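Local coordinates for protein oxygen-independent coproporphyrinogen III oxidase (Escherichia coli, PDB 1OLT) that catalyses the anaerobic, S-adenosylmethionine-dependent oxidative decarboxylation of two propionate groups of coproporphyrinogen III, giving protoporphyrinogen IX in heme biosynthesis, at residues Y282-G286 with A298-R302; L377-F381 with R430-R434. All coordinates share one frame; numbering follows the deposited sequence. Where two conformers were deposited one is given.

In the fold
Interactions 1 and 2 are neighbours, their centres about 12 Å apart, and they join the mixed sheet that continues the radical SAM core to the C-terminal region. Interaction 1 sets helix 296-303 beside strand 283-286, at the edge of the curled sheet; interaction 2 sets the end of helix 365-380 against the turn leading into helix 433-438. Two probable hydrogen bonds connect them, Q301 NE2 to C379 O at 3.0 Å and R430 NH2 to F284 O at 3.0 Å. Both contacts lie away from the annotated cofactor sites: the side chains of I285 and I378 are each about 13 Å from a bound S-adenosylmethionine, so neither lines its pocket.

Interaction 1 of 2, residues Y282-G286 with A298-R302; sequences YQFIG and AVAQR
The side-chain amide of Q301 is turned so that the carbonyl oxygen of I285 lies in its plane, while the guanidinium of R302 has A298 O over one face and the amide of Q283 at its edge. The motif on the strand side is a classic beta bulge: I285 and G286 together face the first residue of strand 289-291, where this short hairpin continues the mixed sheet. Helix 296-303 packs against it, the two axes approaching to 9.8 Å at 66°.

Q301 NE2 donates to I285 O over 2.7 Å, with an almost straight N-H...O angle of 172°; the donor stands somewhat out of the carbonyl plane. The Q301 side chain leaves the helix with CG beside its carbonyl carbon and continues extended, which gives the reach needed to span from helix to strand. NE2 also gives a hydrogen bond to C379 O, so glutamine suits a place where one nitrogen serves two backbone carbonyls. G286 has to be glycine: at its backbone angles any CB would be jammed against I285 O.

Beside this bond, polar and apolar contacts mix. Q283 reaches out extended beyond CG until OE1 comes within 3.3 Å of A298 CB, and its NE2 lies 3.6 Å from Q301 OE1, the two amide planes 34° apart. I285 adds CD1, at 3.9 Å from A298 CB, and its CG2 rests beside Q301. Alanine suits position 298 because its CB already touches Q283 OE1 and I285 CD1, and a larger side chain would probably collide with them. R302, exposed to solvent, is bent at chi3, hydrogen-bonds P293 O through NH2, and brings its NH1 to 3.1 Å from Q283 OE1.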
loop_
_atom_site.group_PDB
_atom_site.type_symbol
_atom_site.label_atom_id
_atom_site.label_comp_id
_atom_site.label_asym_id
_atom_site.label_seq_id
_atom_site.Cartn_x
_atom_site.Cartn_y
_atom_site.Cartn_z
ATOM N N TYR A 282 -6.158 -17.621 7.961
ATOM C CA TYR A 282 -5.294 -16.546 7.444
ATOM C C TYR A 282 -3.990 -16.362 8.318
ATOM O O TYR A 282 -4.049 -16.307 9.552
ATOM C CB TYR A 282 -6.042 -15.254 7.361
ATOM C CG TYR A 282 -7.230 -15.262 6.431
ATOM C CD1 TYR A 282 -7.068 -15.120 5.061
ATOM C CD2 TYR A 282 -8.526 -15.484 6.936
ATOM C CE1 TYR A 282 -8.191 -15.149 4.198
ATOM C CE2 TYR A 282 -9.633 -15.496 6.125
ATOM C CZ TYR A 282 -9.469 -15.344 4.739
ATOM O OH TYR A 282 -10.599 -15.337 3.952
ATOM N N GLN A 283 -2.831 -16.335 7.678
ATOM C CA GLN A 283 -1.577 -15.941 8.354
ATOM C C GLN A 283 -1.508 -14.410 8.494
ATOM O O GLN A 283 -1.751 -13.676 7.509
ATOM C CB GLN A 283 -0.403 -16.422 7.499
ATOM C CG GLN A 283 0.849 -16.772 8.241
ATOM C CD GLN A 283 1.939 -17.283 7.289
ATOM O OE1 GLN A 283 1.709 -18.209 6.497
ATOM N NE2 GLN A 283 3.104 -16.651 7.334
ATOM N N PHE A 284 -1.199 -13.913 9.687
ATOM C CA PHE A 284 -0.846 -12.477 9.845
ATOM C C PHE A 284 0.566 -12.252 9.205
ATOM O O PHE A 284 1.557 -12.742 9.722
ATOM C CB PHE A 284 -0.863 -12.055 11.327
ATOM C CG PHE A 284 -0.546 -10.572 11.560
ATOM C CD1 PHE A 284 -0.988 -9.591 10.692
ATOM C CD2 PHE A 284 0.179 -10.188 12.675
ATOM C CE1 PHE A 284 -0.699 -8.266 10.885
ATOM C CE2 PHE A 284 0.481 -8.868 12.919
ATOM C CZ PHE A 284 0.044 -7.884 12.028
ATOM N N ILE A 285 0.631 -11.568 8.073
ATOM C CA ILE A 285 1.889 -11.329 7.364
ATOM C C ILE A 285 2.659 -10.201 8.081
ATOM O O ILE A 285 3.844 -10.331 8.385
ATOM C CB ILE A 285 1.669 -10.920 5.904
ATOM C CG1 ILE A 285 0.805 -11.940 5.151
ATOM C CG2 ILE A 285 3.034 -10.738 5.202
ATOM C CD1 ILE A 285 1.355 -13.366 5.200
ATOM N N GLY A 286 1.972 -9.146 8.370
ATOM C CA GLY A 286 2.540 -8.031 9.055
ATOM C C GLY A 286 1.808 -6.768 8.759
ATOM O O GLY A 286 1.070 -6.641 7.745
ATOM N N ALA A 298 2.938 -15.170 1.864
ATOM C CA ALA A 298 3.315 -15.994 3.022
ATOM C C ALA A 298 4.492 -16.945 2.735
ATOM O O ALA A 298 5.344 -17.209 3.615
ATOM C CB ALA A 298 2.085 -16.789 3.537
ATOM N N VAL A 299 4.552 -17.465 1.513
ATOM C CA VAL A 299 5.634 -18.380 1.131
ATOM C C VAL A 299 6.924 -17.594 1.116
ATOM O O VAL A 299 7.923 -18.026 1.694
ATOM C CB VAL A 299 5.388 -18.997 -0.266
ATOM C CG1 VAL A 299 6.610 -19.753 -0.778
ATOM C CG2 VAL A 299 4.163 -19.926 -0.224
ATOM N N ALA A 300 6.893 -16.425 0.484
ATOM C CA ALA A 300 8.089 -15.628 0.328
ATOM C C ALA A 300 8.576 -15.250 1.703
ATOM O O ALA A 300 9.781 -15.381 1.984
ATOM C CB ALA A 300 7.840 -14.411 -0.527
ATOM N N GLN A 301 7.644 -14.842 2.578
ATOM C CA GLN A 301 8.026 -14.401 3.912
ATOM C C GLN A 301 8.774 -15.491 4.680
ATOM O O GLN A 301 9.815 -15.224 5.301
ATOM C CB GLN A 301 6.821 -13.940 4.740
ATOM C CG GLN A 301 7.224 -13.360 6.147
ATOM C CD GLN A 301 5.992 -12.846 6.905
ATOM O OE1 GLN A 301 5.142 -13.649 7.261
ATOM N NE2 GLN A 301 5.894 -11.516 7.136
ATOM N N ARG A 302 8.227 -16.702 4.671
ATOM C CA ARG A 302 8.930 -17.851 5.267
ATOM C C ARG A 302 10.336 -18.023 4.680
ATOM O O ARG A 302 11.316 -18.263 5.419
ATOM C CB ARG A 302 8.140 -19.143 5.060
ATOM C CG ARG A 302 7.054 -19.395 6.110
ATOM C CD ARG A 302 6.528 -20.864 6.136
ATOM N NE ARG A 302 5.828 -21.237 4.890
ATOM C CZ ARG A 302 4.588 -20.853 4.541
ATOM N NH1 ARG A 302 3.864 -20.074 5.326
ATOM N NH2 ARG A 302 4.082 -21.267 3.384
#

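Interaction 2 of 2, residues L377-F381 with R430-R434; sequences LICNF and RLLIR
The aromatic ring of F381 carries this contact, pressed on one face by R430 and on the other by the chain of its own helix. NE of R430 sits 3.7 Å above the F381 ring, over its centre, and CZ is 4.4 Å from the centroid, a cation-pi interaction. The guanidinium stands nearly upright on the ring, the planes 81° apart, with CG of R430 also down on F381 CD2. R430 O approaches in the ring plane, 3.5 Å from F381 CE2, and L377 O lies over the opposite face near the rim.

F381 is the first residue beyond helix 365-380, with a positive phi of 57°; the chain leaves the helix here, within the HemN C-terminal domain, and the ring lies against R430 and I433. I433, with CG1 anti to its backbone N (chi1 -165°), carries CD1 to 3.5 Å from L377 O and to 4.0 Å from F381 CD2. Its CG1 also meets CD1 of I378, at 3.8 Å in one of the two conformers of that isoleucine. A leucine in place of F381 would probably leave the R430 guanidinium without its aromatic face and open a gap beside I433 CD1.

Against this tight, buried packing of F381 and I433, the solvent side is that of R430, which is partly exposed: it sends its NH2 onward to F284 O, whereas its buried NE has no hydrogen-bonding partner and rests on the ring.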
loop_
_atom_site.group_PDB
_atom_site.type_symbol
_atom_site.label_atom_id
_atom_site.label_comp_id
_atom_site.label_asym_id
_atom_site.label_seq_id
_atom_site.Cartn_x
_atom_site.Cartn_y
_atom_site.Cartn_z
ATOM N N LEU A 377 13.346 -5.922 8.097
ATOM C CA LEU A 377 12.695 -6.098 9.387
ATOM C C LEU A 377 11.175 -6.130 9.228
ATOM O O LEU A 377 10.488 -6.930 9.822
ATOM C CB LEU A 377 13.100 -4.956 10.347
ATOM C CG LEU A 377 14.540 -5.047 10.947
ATOM C CD1 LEU A 377 14.909 -3.777 11.727
ATOM C CD2 LEU A 377 14.677 -6.246 11.818
ATOM N N ILE A 378 10.677 -5.232 8.392
ATOM C CA ILE A 378 9.230 -5.065 8.153
ATOM C C ILE A 378 8.629 -6.266 7.439
ATOM O O ILE A 378 7.540 -6.710 7.792
ATOM C CB ILE A 378 8.993 -3.807 7.325
ATOM C CG1 ILE A 378 9.319 -2.560 8.157
ATOM C CG2 ILE A 378 7.558 -3.774 6.751
ATOM C CD1 ILE A 378 8.275 -2.208 9.191
ATOM N N CYS A 379 9.361 -6.805 6.469
ATOM C CA CYS A 379 8.865 -7.879 5.604
ATOM C C CYS A 379 9.159 -9.277 6.134
ATOM O O CYS A 379 8.315 -10.134 6.034
ATOM C CB CYS A 379 9.484 -7.800 4.232
ATOM S SG CYS A 379 9.075 -6.335 3.305
ATOM N N ASN A 380 10.386 -9.490 6.644
ATOM C CA ASN A 380 10.850 -10.815 7.107
ATOM C C ASN A 380 10.956 -11.005 8.622
ATOM O O ASN A 380 11.206 -12.100 9.102
ATOM C CB ASN A 380 12.177 -11.123 6.428
ATOM C CG ASN A 380 12.010 -11.225 4.917
ATOM O OD1 ASN A 380 11.165 -11.966 4.436
ATOM N ND2 ASN A 380 12.787 -10.443 4.174
ATOM N N PHE A 381 10.775 -9.928 9.369
ATOM C CA PHE A 381 10.826 -9.979 10.822
ATOM C C PHE A 381 12.145 -10.536 11.363
ATOM O O PHE A 381 12.183 -11.188 12.425
ATOM C CB PHE A 381 9.600 -10.665 11.382
ATOM C CG PHE A 381 8.360 -9.838 11.190
ATOM C CD1 PHE A 381 7.724 -9.804 9.938
ATOM C CD2 PHE A 381 7.875 -9.038 12.214
ATOM C CE1 PHE A 381 6.581 -8.990 9.725
ATOM C CE2 PHE A 381 6.723 -8.249 12.033
ATOM C CZ PHE A 381 6.079 -8.218 10.781
ATOM N N ARG A 430 6.377 -8.602 17.072
ATOM C CA ARG A 430 5.903 -8.428 15.687
ATOM C C ARG A 430 4.931 -7.257 15.537
ATOM O O ARG A 430 5.038 -6.501 14.613
ATOM C CB ARG A 430 5.291 -9.718 15.136
ATOM C CG ARG A 430 6.314 -10.840 14.897
ATOM C CD ARG A 430 5.726 -12.049 14.187
ATOM N NE ARG A 430 5.283 -11.638 12.887
ATOM C CZ ARG A 430 4.416 -12.258 12.125
ATOM N NH1 ARG A 430 3.818 -13.376 12.510
ATOM N NH2 ARG A 430 4.132 -11.715 10.935
ATOM N N LEU A 431 3.994 -7.111 16.463
ATOM C CA LEU A 431 3.035 -5.993 16.404
ATOM C C LEU A 431 3.693 -4.627 16.670
ATOM O O LEU A 431 3.131 -3.568 16.336
ATOM C CB LEU A 431 1.864 -6.228 17.364
ATOM C CG LEU A 431 0.895 -7.326 16.913
ATOM C CD1 LEU A 431 0.155 -7.950 18.082
ATOM C CD2 LEU A 431 -0.106 -6.762 15.847
ATOM N N LEU A 432 4.890 -4.663 17.262
ATOM C CA LEU A 432 5.655 -3.454 17.568
ATOM C C LEU A 432 6.819 -3.261 16.618
ATOM O O LEU A 432 7.874 -2.742 17.003
ATOM C CB LEU A 432 6.141 -3.578 19.015
ATOM C CG LEU A 432 4.974 -3.735 20.013
ATOM C CD1 LEU A 432 5.431 -3.940 21.466
ATOM C CD2 LEU A 432 4.045 -2.508 19.909
ATOM N N ILE A 433 6.644 -3.683 15.372
ATOM C CA ILE A 433 7.700 -3.593 14.381
ATOM C C ILE A 433 8.104 -2.156 14.044
ATOM O O ILE A 433 9.253 -1.897 13.788
ATOM C CB ILE A 433 7.286 -4.334 13.091
ATOM C CG1 ILE A 433 8.501 -4.561 12.202
ATOM C CG2 ILE A 433 6.182 -3.564 12.339
ATOM C CD1 ILE A 433 9.523 -5.484 12.822
ATOM N N ARG A 434 7.147 -1.231 14.033
ATOM C CA ARG A 434 7.442 0.174 13.741
ATOM C C ARG A 434 8.363 0.748 14.836
ATOM O O ARG A 434 9.292 1.510 14.530
ATOM C CB ARG A 434 6.168 1.021 13.609
ATOM C CG ARG A 434 5.196 0.614 12.452
ATOM C CD ARG A 434 3.748 1.100 12.710
ATOM N NE ARG A 434 2.704 0.674 11.745
ATOM C CZ ARG A 434 2.150 -0.566 11.649
ATOM N NH1 ARG A 434 2.574 -1.577 12.405
ATOM N NH2 ARG A 434 1.168 -0.794 10.754
#